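Local coordinates for protein phosphoribosyl-aminoimidazole carboxylase (Aspergillus clavatus, PDB 3K5I) that probably catalyses the ATP-dependent carboxylation of 5-aminoimidazole ribonucleotide to its N5-carboxyamino derivative, a step of purine biosynthesis, at residues G302-Q307 / A322-I327; L222-V227 / H297-G302; Q329-L334 / T378-T383; L39-N44 / K61-H66. All coordinates share one frame; numbering follows the deposited sequence.

Interaction 1 (G302-Q307 / A322-I327); sequences GCALSQ and AQSLEI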
# COMPACT_ATOMS: atom_id res chain seq x y z
N GLY A 302 -7.75 -0.26 6.51
CA GLY A 302 -8.77 -0.77 7.40
C GLY A 302 -9.12 -2.23 7.45
O GLY A 302 -9.75 -2.64 8.43
N CYS A 303 -8.78 -2.96 6.40
CA CYS A 303 -9.10 -4.38 6.32
C CYS A 303 -7.99 -5.14 5.63
O CYS A 303 -7.18 -4.49 4.98
CB CYS A 303 -10.29 -4.59 5.40
SG CYS A 303 -11.73 -3.49 5.51
N ALA A 304 -7.98 -6.47 5.72
CA ALA A 304 -6.96 -7.28 5.05
C ALA A 304 -7.05 -7.20 3.56
O ALA A 304 -5.94 -7.23 3.02
CB ALA A 304 -6.89 -8.79 5.46
N LEU A 305 -8.25 -7.14 2.95
CA LEU A 305 -8.42 -7.08 1.49
C LEU A 305 -9.10 -5.78 1.26
O LEU A 305 -10.20 -5.59 1.73
CB LEU A 305 -9.29 -8.21 0.87
CG LEU A 305 -8.55 -9.53 0.90
CD1 LEU A 305 -9.59 -10.52 0.43
CD2 LEU A 305 -7.24 -9.49 0.06
N SER A 306 -8.45 -4.88 0.54
CA SER A 306 -9.09 -3.60 0.31
C SER A 306 -10.07 -3.79 -0.82
O SER A 306 -10.08 -4.82 -1.50
CB SER A 306 -8.01 -2.62 -0.20
OG SER A 306 -7.94 -2.87 -1.55
N GLN A 307 -10.88 -2.76 -1.02
CA GLN A 307 -11.89 -2.82 -2.07
C GLN A 307 -11.29 -3.07 -3.43
O GLN A 307 -11.93 -3.57 -4.38
CB GLN A 307 -12.68 -1.48 -2.12
CG GLN A 307 -12.01 -0.19 -2.73
CD GLN A 307 -13.03 0.94 -2.75
OE1 GLN A 307 -14.18 0.71 -3.13
NE2 GLN A 307 -12.64 2.16 -2.32
N ALA A 322 -14.10 -14.06 3.35
CA ALA A 322 -14.99 -13.01 3.86
C ALA A 322 -14.37 -12.31 5.09
O ALA A 322 -14.53 -11.14 5.43
CB ALA A 322 -16.29 -13.73 4.32
N GLN A 323 -13.64 -13.08 5.85
CA GLN A 323 -12.96 -12.57 7.04
C GLN A 323 -12.11 -11.33 6.69
O GLN A 323 -11.95 -10.43 7.51
CB GLN A 323 -11.96 -13.69 7.43
CG GLN A 323 -11.82 -14.00 8.92
CD GLN A 323 -12.02 -15.45 9.35
OE1 GLN A 323 -11.74 -16.45 8.67
NE2 GLN A 323 -12.50 -15.57 10.58
N SER A 324 -11.55 -11.32 5.48
CA SER A 324 -10.68 -10.24 5.00
C SER A 324 -11.29 -8.87 4.74
O SER A 324 -10.56 -7.89 4.45
CB SER A 324 -9.97 -10.72 3.75
OG SER A 324 -9.12 -11.83 4.00
N LEU A 325 -12.62 -8.81 4.81
CA LEU A 325 -13.38 -7.58 4.55
C LEU A 325 -13.91 -7.06 5.87
O LEU A 325 -14.72 -6.16 5.94
CB LEU A 325 -14.56 -7.90 3.65
CG LEU A 325 -14.01 -8.89 2.61
CD1 LEU A 325 -15.10 -9.47 1.71
CD2 LEU A 325 -13.13 -8.11 1.71
N GLU A 326 -13.42 -7.66 6.95
CA GLU A 326 -13.86 -7.23 8.29
C GLU A 326 -12.90 -6.09 8.58
O GLU A 326 -11.73 -6.18 8.19
CB GLU A 326 -13.54 -8.36 9.30
CG GLU A 326 -14.72 -9.24 9.67
CD GLU A 326 -14.36 -10.60 10.29
OE1 GLU A 326 -13.36 -10.71 11.04
OE2 GLU A 326 -15.12 -11.56 10.01
N ILE A 327 -13.38 -5.11 9.32
CA ILE A 327 -12.56 -3.96 9.71
C ILE A 327 -11.61 -4.30 10.84
O ILE A 327 -12.03 -4.74 11.91
CB ILE A 327 -13.50 -2.83 10.09
CG1 ILE A 327 -14.09 -2.32 8.80
CG2 ILE A 327 -12.90 -1.80 11.06
CD1 ILE A 327 -15.14 -1.16 9.01
O HOH W 1 -9.71 -7.74 7.62
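Ser324 presses its CB into the side of Leu305; it has the largest share of the buried surface, followed by Leu305 and Cys303. The fit is tight: Ser324 CB lies 3.3 Å from Leu305 CD1, closer than ordinary carbon-carbon packing, and Leu305 CG is almost as near. The same pair is joined through the backbone, where Leu305 N donates to Ser324 O over 2.9 Å with an angle of 155° at the hydrogen. The donor reaches the carbonyl from a tilted position, 22° from its plane. With OG of Ser324 set anti to its own carbonyl carbon (chi1 -63°), the hydroxyl leads on to the second subunit and bonds to the backbone N of Asn357 there. Leu325 adds CD2, which rests 3.9 Å from Leu305 CB.

Cys303 points its side chain at the other segment and places CB among backbone oxygens, 3.4 Å from Ser324 O and a similar distance from Glu326 O. Its SG continues to the apolar flank of Ile327, meeting CG1 at 4.2 Å. A water links the two segments near this point: it accepts from Ala304 N and donates to Glu326 O, the latter bond being 2.6 Å long.

The touching parts run in nearly opposite directions where the chain before and after helix 307-315 meets again. Cys303 and Leu325 both pack on Tyr224 of strand 221-232. Ser306 is the N-cap of the helix and a 3-10 turn at 322-324 follows it, so the contact ties together the entry and exit of a helical excursion, beside the dimer interface at Ser324.

Interaction 2 (L222-V227 / H297-G302); sequences LSYPTV and HYTIEG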
# COMPACT_ATOMS: atom_id res chain seq x y z
N LEU A 222 -20.73 -10.45 -1.11
CA LEU A 222 -20.00 -10.01 0.06
C LEU A 222 -20.24 -8.49 0.24
O LEU A 222 -20.93 -7.86 -0.56
CB LEU A 222 -18.51 -10.34 -0.15
CG LEU A 222 -18.20 -11.79 -0.56
CD1 LEU A 222 -16.76 -12.01 -0.97
CD2 LEU A 222 -18.58 -12.71 0.61
N SER A 223 -19.70 -7.92 1.32
CA SER A 223 -19.87 -6.49 1.62
C SER A 223 -19.07 -6.09 2.85
O SER A 223 -18.79 -6.91 3.73
CB SER A 223 -21.34 -6.18 1.91
OG SER A 223 -21.70 -6.75 3.17
N TYR A 224 -18.73 -4.80 2.91
CA TYR A 224 -17.95 -4.29 4.01
C TYR A 224 -18.91 -3.67 5.01
O TYR A 224 -20.11 -3.52 4.70
CB TYR A 224 -16.91 -3.29 3.51
CG TYR A 224 -15.75 -3.90 2.68
CD1 TYR A 224 -15.89 -4.07 1.29
CD2 TYR A 224 -14.51 -4.21 3.25
CE1 TYR A 224 -14.86 -4.56 0.52
CE2 TYR A 224 -13.46 -4.70 2.46
CZ TYR A 224 -13.61 -4.89 1.12
OH TYR A 224 -12.52 -5.39 0.38
N PRO A 225 -18.42 -3.28 6.18
CA PRO A 225 -19.36 -2.67 7.13
C PRO A 225 -19.91 -1.33 6.62
O PRO A 225 -19.37 -0.68 5.71
CB PRO A 225 -18.50 -2.42 8.36
CG PRO A 225 -17.51 -3.56 8.34
CD PRO A 225 -17.15 -3.64 6.84
N THR A 226 -21.06 -0.93 7.16
CA THR A 226 -21.70 0.33 6.81
C THR A 226 -20.81 1.40 7.46
O THR A 226 -20.32 1.25 8.62
CB THR A 226 -23.07 0.40 7.52
OG1 THR A 226 -23.89 -0.72 7.17
CG2 THR A 226 -23.77 1.74 7.28
N VAL A 227 -20.52 2.42 6.68
CA VAL A 227 -19.73 3.59 7.08
C VAL A 227 -20.61 4.86 7.01
O VAL A 227 -21.71 4.89 6.40
CB VAL A 227 -18.43 3.81 6.30
CG1 VAL A 227 -17.50 2.60 6.43
CG2 VAL A 227 -18.78 4.09 4.94
N HIS A 297 -12.33 3.98 0.48
CA HIS A 297 -10.88 4.08 0.61
C HIS A 297 -10.23 3.58 1.90
O HIS A 297 -9.06 3.10 1.87
CB HIS A 297 -10.36 5.49 0.24
CG HIS A 297 -10.75 5.94 -1.12
ND1 HIS A 297 -11.13 5.04 -2.09
CD2 HIS A 297 -10.65 7.14 -1.73
CE1 HIS A 297 -11.35 5.70 -3.22
NE2 HIS A 297 -11.06 6.97 -3.02
N TYR A 298 -11.01 3.69 2.98
CA TYR A 298 -10.53 3.26 4.28
C TYR A 298 -10.19 1.76 4.26
O TYR A 298 -9.44 1.24 5.13
CB TYR A 298 -11.53 3.54 5.42
CG TYR A 298 -12.60 2.47 5.40
CD1 TYR A 298 -13.72 2.67 4.59
CD2 TYR A 298 -12.47 1.27 6.10
CE1 TYR A 298 -14.69 1.68 4.52
CE2 TYR A 298 -13.48 0.23 6.06
CZ TYR A 298 -14.60 0.47 5.25
OH TYR A 298 -15.71 -0.38 5.06
N THR A 299 -10.67 1.03 3.26
CA THR A 299 -10.39 -0.41 3.28
C THR A 299 -8.93 -0.83 3.18
O THR A 299 -8.50 -1.95 3.61
CB THR A 299 -11.29 -1.09 2.26
OG1 THR A 299 -11.08 -0.49 0.96
CG2 THR A 299 -12.76 -0.89 2.73
N ILE A 300 -8.15 0.09 2.59
CA ILE A 300 -6.72 -0.15 2.42
C ILE A 300 -6.02 -0.37 3.72
O ILE A 300 -5.37 -1.37 3.94
CB ILE A 300 -6.03 1.04 1.78
CG1 ILE A 300 -6.49 1.08 0.31
CG2 ILE A 300 -4.56 0.69 1.69
CD1 ILE A 300 -5.90 2.21 -0.63
N GLU A 301 -6.19 0.56 4.64
CA GLU A 301 -5.50 0.29 5.90
C GLU A 301 -6.48 -0.35 6.87
O GLU A 301 -6.08 -0.90 7.92
CB GLU A 301 -5.09 1.61 6.54
CG GLU A 301 -4.05 2.35 5.70
CD GLU A 301 -4.65 3.15 4.54
OE1 GLU A 301 -5.89 3.27 4.43
OE2 GLU A 301 -3.82 3.65 3.73
N GLY A 302 -7.75 -0.26 6.51
CA GLY A 302 -8.77 -0.77 7.40
C GLY A 302 -9.12 -2.23 7.45
O GLY A 302 -9.75 -2.64 8.43
O HOH W 2 -18.16 -0.28 3.48
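Tyr224 and Thr299 mark the nearest approach of the two backbones, with their CA atoms 8.5 Å apart, so the contact is made by side chains spanning the gap. Segment 222-227 is largely extended, whereas 297-302 coils into a short helical turn held by bonds such as Gly302 N to Tyr298 O.

The methyl CG2 of Thr299 sits over one face of the Tyr224 ring in a CH-pi contact, 4.1 Å from the ring centroid and 23° off its normal. That methyl also lies against a face of the neighbouring Tyr298 ring, near the rim. Tyr298 CG stands between its own backbone N and carbonyl carbon (chi1 79°), and from there the ring stretches across to 222-227. Val227 CG1 meets it at CE1, 3.5 Å away, and the hydroxyl ends 3.5 Å from Tyr224 CB. A water beside Tyr298 OH donates to Pro225 O at 2.6 Å, giving both oxygens a shared partner. Tyr224 OH bonds instead to Leu305 O.

Strand 221-232 lies between strands 206-216 and 235-241 of the large antiparallel sheet; Val227 and Tyr298 both pack on Ala241 of the latter, while Tyr224 reaches Ala310 of helix 307-315.

Interaction 3 (Q329-L334 / T378-T383); sequences QPSIML and TVTAPT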
# COMPACT_ATOMS: atom_id res chain seq x y z
N GLN A 329 -9.52 -2.15 12.67
CA GLN A 329 -9.56 -1.21 13.79
C GLN A 329 -10.33 -0.03 13.24
O GLN A 329 -10.45 0.08 12.02
CB GLN A 329 -8.19 -0.62 14.02
CG GLN A 329 -7.26 -1.49 14.81
CD GLN A 329 -5.99 -0.72 14.93
OE1 GLN A 329 -5.45 -0.14 13.98
NE2 GLN A 329 -5.54 -0.62 16.14
N PRO A 330 -10.80 0.85 14.12
CA PRO A 330 -11.54 2.04 13.65
C PRO A 330 -10.69 3.01 12.82
O PRO A 330 -9.46 3.15 13.03
CB PRO A 330 -12.10 2.70 14.93
CG PRO A 330 -12.14 1.54 15.94
CD PRO A 330 -11.24 0.38 15.45
N SER A 331 -11.35 3.70 11.89
CA SER A 331 -10.64 4.66 11.05
C SER A 331 -11.48 5.79 10.48
O SER A 331 -12.71 5.80 10.46
CB SER A 331 -9.67 4.02 10.07
OG SER A 331 -10.29 3.11 9.19
N ILE A 332 -10.76 6.81 10.06
CA ILE A 332 -11.44 7.97 9.51
C ILE A 332 -10.67 8.36 8.23
O ILE A 332 -9.44 8.42 8.24
CB ILE A 332 -11.38 9.21 10.54
CG1 ILE A 332 -12.10 8.84 11.83
CG2 ILE A 332 -12.20 10.45 10.05
CD1 ILE A 332 -11.76 9.78 12.95
N MET A 333 -11.39 8.64 7.13
CA MET A 333 -10.68 9.07 5.92
C MET A 333 -11.23 10.47 5.70
O MET A 333 -12.46 10.71 5.81
CB MET A 333 -10.97 8.17 4.70
CG MET A 333 -10.38 8.59 3.31
SD MET A 333 -11.73 8.63 2.07
CE MET A 333 -12.63 10.01 2.51
N LEU A 334 -10.26 11.34 5.40
CA LEU A 334 -10.52 12.74 5.08
C LEU A 334 -10.08 12.98 3.61
O LEU A 334 -9.02 12.54 3.19
CB LEU A 334 -9.72 13.65 6.03
CG LEU A 334 -9.90 15.15 5.73
CD1 LEU A 334 -11.16 15.77 6.31
CD2 LEU A 334 -8.77 15.84 6.38
N THR A 378 -5.84 8.63 5.58
CA THR A 378 -6.68 7.71 6.34
C THR A 378 -6.05 7.55 7.71
O THR A 378 -4.88 7.16 7.79
CB THR A 378 -6.84 6.28 5.68
OG1 THR A 378 -7.68 6.33 4.54
CG2 THR A 378 -7.62 5.35 6.61
N VAL A 379 -6.82 7.79 8.76
CA VAL A 379 -6.27 7.59 10.12
C VAL A 379 -6.92 6.42 10.90
O VAL A 379 -8.16 6.30 11.00
CB VAL A 379 -6.36 8.91 10.92
CG1 VAL A 379 -5.89 8.76 12.35
CG2 VAL A 379 -5.55 9.94 10.22
N THR A 380 -6.11 5.51 11.44
CA THR A 380 -6.69 4.37 12.17
C THR A 380 -6.45 4.56 13.69
O THR A 380 -5.75 5.46 14.14
CB THR A 380 -5.91 3.13 11.76
OG1 THR A 380 -4.51 3.38 11.97
CG2 THR A 380 -6.03 2.90 10.29
N ALA A 381 -7.02 3.68 14.49
CA ALA A 381 -6.83 3.72 15.93
C ALA A 381 -7.64 2.60 16.54
O ALA A 381 -8.63 2.15 15.96
CB ALA A 381 -7.06 5.06 16.55
N PRO A 382 -7.18 2.10 17.70
CA PRO A 382 -7.90 0.97 18.29
C PRO A 382 -9.33 1.38 18.61
O PRO A 382 -10.14 0.51 18.76
CB PRO A 382 -7.09 0.59 19.53
CG PRO A 382 -5.83 1.51 19.54
CD PRO A 382 -5.80 2.23 18.20
N THR A 383 -9.62 2.69 18.73
CA THR A 383 -10.94 3.24 19.05
C THR A 383 -11.26 4.46 18.17
O THR A 383 -10.37 5.19 17.70
CB THR A 383 -11.07 3.73 20.53
OG1 THR A 383 -10.07 4.72 20.75
CG2 THR A 383 -10.84 2.59 21.57
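Ile332 and Val379 face each other as an antiparallel hydrogen-bonded pair. Val379 N donates to Ile332 O over 2.7 Å in a nearly straight bond, 171° at the hydrogen. The return bond, Ile332 N to Val379 O, measures 2.8 Å, although the place of that oxygen is less certain. On either side come the non-hydrogen-bonded pairs Ser331 with Thr380 and Met333 with Thr378. In the second, Met333 CG stands anti to the backbone N (chi1 175°), which carries CB and CG past Thr378 OG1 before the chain bends away. Beyond the strands, Ala381 N makes a weak bond to Pro330 O, 2.9 Å long. The Pro330 ring lies against the backbone oxygens of Ala381 and Pro382, its CD 3.5 Å from Pro382 O. Gln329 runs alongside Pro382, the two pointing the same way, with NE2 at 3.5 Å from Pro382 CD.

This is the step at which strand 373-380 of the carboxylase C-terminal domain joins the large antiparallel sheet, with strand 331-337 lying between it and strand 235-241. The two strand axes come within 4.6 Å at 166°.

Farther out, the Ile332 and Val379 face is covered by helix 384-399, whose N-cap is Thr383, with OG1 bonded to Glu386 N. Met333 meets Asn294 and His297, while Glu301 packs on Thr378 and Thr380. The amide oxygen of Gln329 accepts from Arg328 NE of the second subunit.

Interaction 4 (L39-N44 / K61-H66); sequences LVESAN and KQISAH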
# COMPACT_ATOMS: atom_id res chain seq x y z
N LEU A 39 -6.45 0.77 -7.93
CA LEU A 39 -6.60 -0.58 -8.47
C LEU A 39 -5.24 -1.15 -8.89
O LEU A 39 -4.95 -2.30 -8.57
CB LEU A 39 -7.67 -0.65 -9.57
CG LEU A 39 -8.13 -2.10 -9.85
CD1 LEU A 39 -9.08 -2.80 -8.85
CD2 LEU A 39 -8.66 -2.26 -11.26
N VAL A 40 -4.40 -0.38 -9.59
CA VAL A 40 -3.06 -0.79 -10.04
C VAL A 40 -2.20 -1.05 -8.82
O VAL A 40 -1.51 -2.06 -8.76
CB VAL A 40 -2.37 0.23 -11.01
CG1 VAL A 40 -1.09 -0.36 -11.75
CG2 VAL A 40 -3.37 0.59 -12.08
N GLU A 41 -2.24 -0.23 -7.79
CA GLU A 41 -1.41 -0.73 -6.71
C GLU A 41 -1.79 -2.18 -6.40
O GLU A 41 -0.94 -3.08 -6.24
CB GLU A 41 -1.67 0.06 -5.47
CG GLU A 41 -1.77 1.53 -5.86
CD GLU A 41 -1.99 2.38 -4.63
OE1 GLU A 41 -2.71 1.92 -3.74
OE2 GLU A 41 -1.42 3.47 -4.43
N SER A 42 -3.08 -2.43 -6.30
CA SER A 42 -3.48 -3.81 -5.95
C SER A 42 -3.05 -4.79 -7.03
O SER A 42 -2.75 -5.91 -6.70
CB SER A 42 -5.00 -3.89 -5.85
OG SER A 42 -5.42 -3.31 -4.63
N ALA A 43 -3.03 -4.37 -8.29
CA ALA A 43 -2.68 -5.28 -9.38
C ALA A 43 -1.23 -5.73 -9.34
O ALA A 43 -0.86 -6.91 -9.55
CB ALA A 43 -3.21 -4.68 -10.82
N ASN A 44 -0.45 -4.74 -8.97
CA ASN A 44 1.01 -4.78 -8.88
C ASN A 44 1.48 -5.73 -7.80
O ASN A 44 2.52 -6.41 -7.94
CB ASN A 44 1.52 -3.37 -8.54
CG ASN A 44 1.50 -2.42 -9.75
OD1 ASN A 44 1.30 -2.83 -10.91
ND2 ASN A 44 1.81 -1.13 -9.48
N LYS A 61 -1.26 5.10 -14.90
CA LYS A 61 -0.22 4.74 -15.84
C LYS A 61 1.11 5.01 -15.16
O LYS A 61 2.02 4.21 -15.34
CB LYS A 61 -0.35 5.64 -17.06
CG LYS A 61 -1.61 5.36 -17.85
CD LYS A 61 -1.34 6.09 -19.23
CE LYS A 61 -2.25 5.52 -20.33
NZ LYS A 61 -3.20 6.54 -20.76
N GLN A 62 1.14 6.09 -14.37
CA GLN A 62 2.26 6.53 -13.59
C GLN A 62 2.96 5.47 -12.75
O GLN A 62 4.19 5.61 -12.51
CB GLN A 62 1.94 7.76 -12.77
CG GLN A 62 1.53 8.92 -13.64
CD GLN A 62 1.29 10.13 -12.75
OE1 GLN A 62 1.83 10.27 -11.63
NE2 GLN A 62 0.41 10.99 -13.21
N ILE A 63 2.23 4.41 -12.42
CA ILE A 63 2.78 3.29 -11.59
C ILE A 63 2.67 1.91 -12.22
O ILE A 63 2.52 0.89 -11.54
CB ILE A 63 2.17 3.29 -10.14
CG1 ILE A 63 0.63 3.08 -10.17
CG2 ILE A 63 2.37 4.68 -9.50
CD1 ILE A 63 0.15 2.41 -8.88
N SER A 64 2.73 1.88 -13.54
CA SER A 64 2.62 0.64 -14.27
C SER A 64 3.43 0.89 -15.55
O SER A 64 2.90 1.30 -16.59
CB SER A 64 1.13 0.53 -14.63
OG SER A 64 0.87 -0.51 -15.57
N ALA A 65 4.74 0.67 -15.48
CA ALA A 65 5.62 0.93 -16.61
C ALA A 65 5.70 -0.23 -17.58
O ALA A 65 6.63 -1.02 -17.44
CB ALA A 65 7.05 1.16 -16.07
N HIS A 66 4.77 -0.34 -18.53
CA HIS A 66 4.83 -1.43 -19.52
C HIS A 66 4.25 -0.90 -20.82
O HIS A 66 3.80 0.26 -20.85
CB HIS A 66 4.09 -2.68 -19.00
CG HIS A 66 2.64 -2.47 -18.67
ND1 HIS A 66 1.71 -2.23 -19.65
CD2 HIS A 66 1.94 -2.52 -17.51
CE1 HIS A 66 0.52 -2.10 -19.11
NE2 HIS A 66 0.62 -2.26 -17.81
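In the preATP-grasp domain, helix 34-46 forms the right-handed crossover between the parallel strands 26-30 and 49-54, and here its residues Val40, Glu41 and Asn44 receive Ile63 and Ser64 from the loop that follows the second strand. The glycine-rich turn leading into this helix fits a Rossmann-type pattern, and Gly33, Gln34 and Leu35 at that turn line the 5-aminoimidazole ribonucleotide pocket.

Ile63 is the residue most deeply covered. Its CD1 projects onto the helix and lands 3.7 Å from Glu41 CG and 4.0 Å from Val40 CB, bridging two successive residues. Val40 turns CG1 anti to its backbone N (chi1 -167°), which brings this methyl to 3.7 Å from Ser64 CB and close to the carbonyl of Ile63. One helical turn later, Asn44 uses ND2 to donate to Ile63 O at 3.0 Å. The bond is straight, 165° at the hydrogen, and the oxygen is met nearly head-on, with the acceptor lying close to the plane of the amide.

The carboxylate of Glu41 is engaged across the dimer interface, where OE1 forms a salt bridge with Arg45 of the second subunit. Ile63 also packs on Asn44 of that subunit, and Asn44 on its Ile63.

One residue of the loop is therefore held by two means: its side chain by apolar carbons of the helix, its carbonyl by a well-aligned amide bond. Since this backbone oxygen is the acceptor, the polar part of the grip probably helps to set the course of the main chain here, next to a surface shared by both subunits.

In the fold
Along the chain the contacts come in the order interaction 4, interaction 2, interaction 1 and interaction 3. Interactions 1 and 2 are neighbours, their centres about 6 Å apart; they share Gly302 and a hydrogen bond runs between them. Interaction 3 lies about 11 Å from interaction 2, centre to centre; both reach the eight-stranded antiparallel sheet, and segment 297-302 packs against the strands of interaction 3. The ATP-grasp and C-terminal regions thus form one continuous structure. Interaction 4 lies farther off in the preATP-grasp domain, its centre about 21 to 26 Å from the others, though Ser42 still touches Ser306 of interaction 1. All four touch the second subunit, so the dimer interface draws on every region.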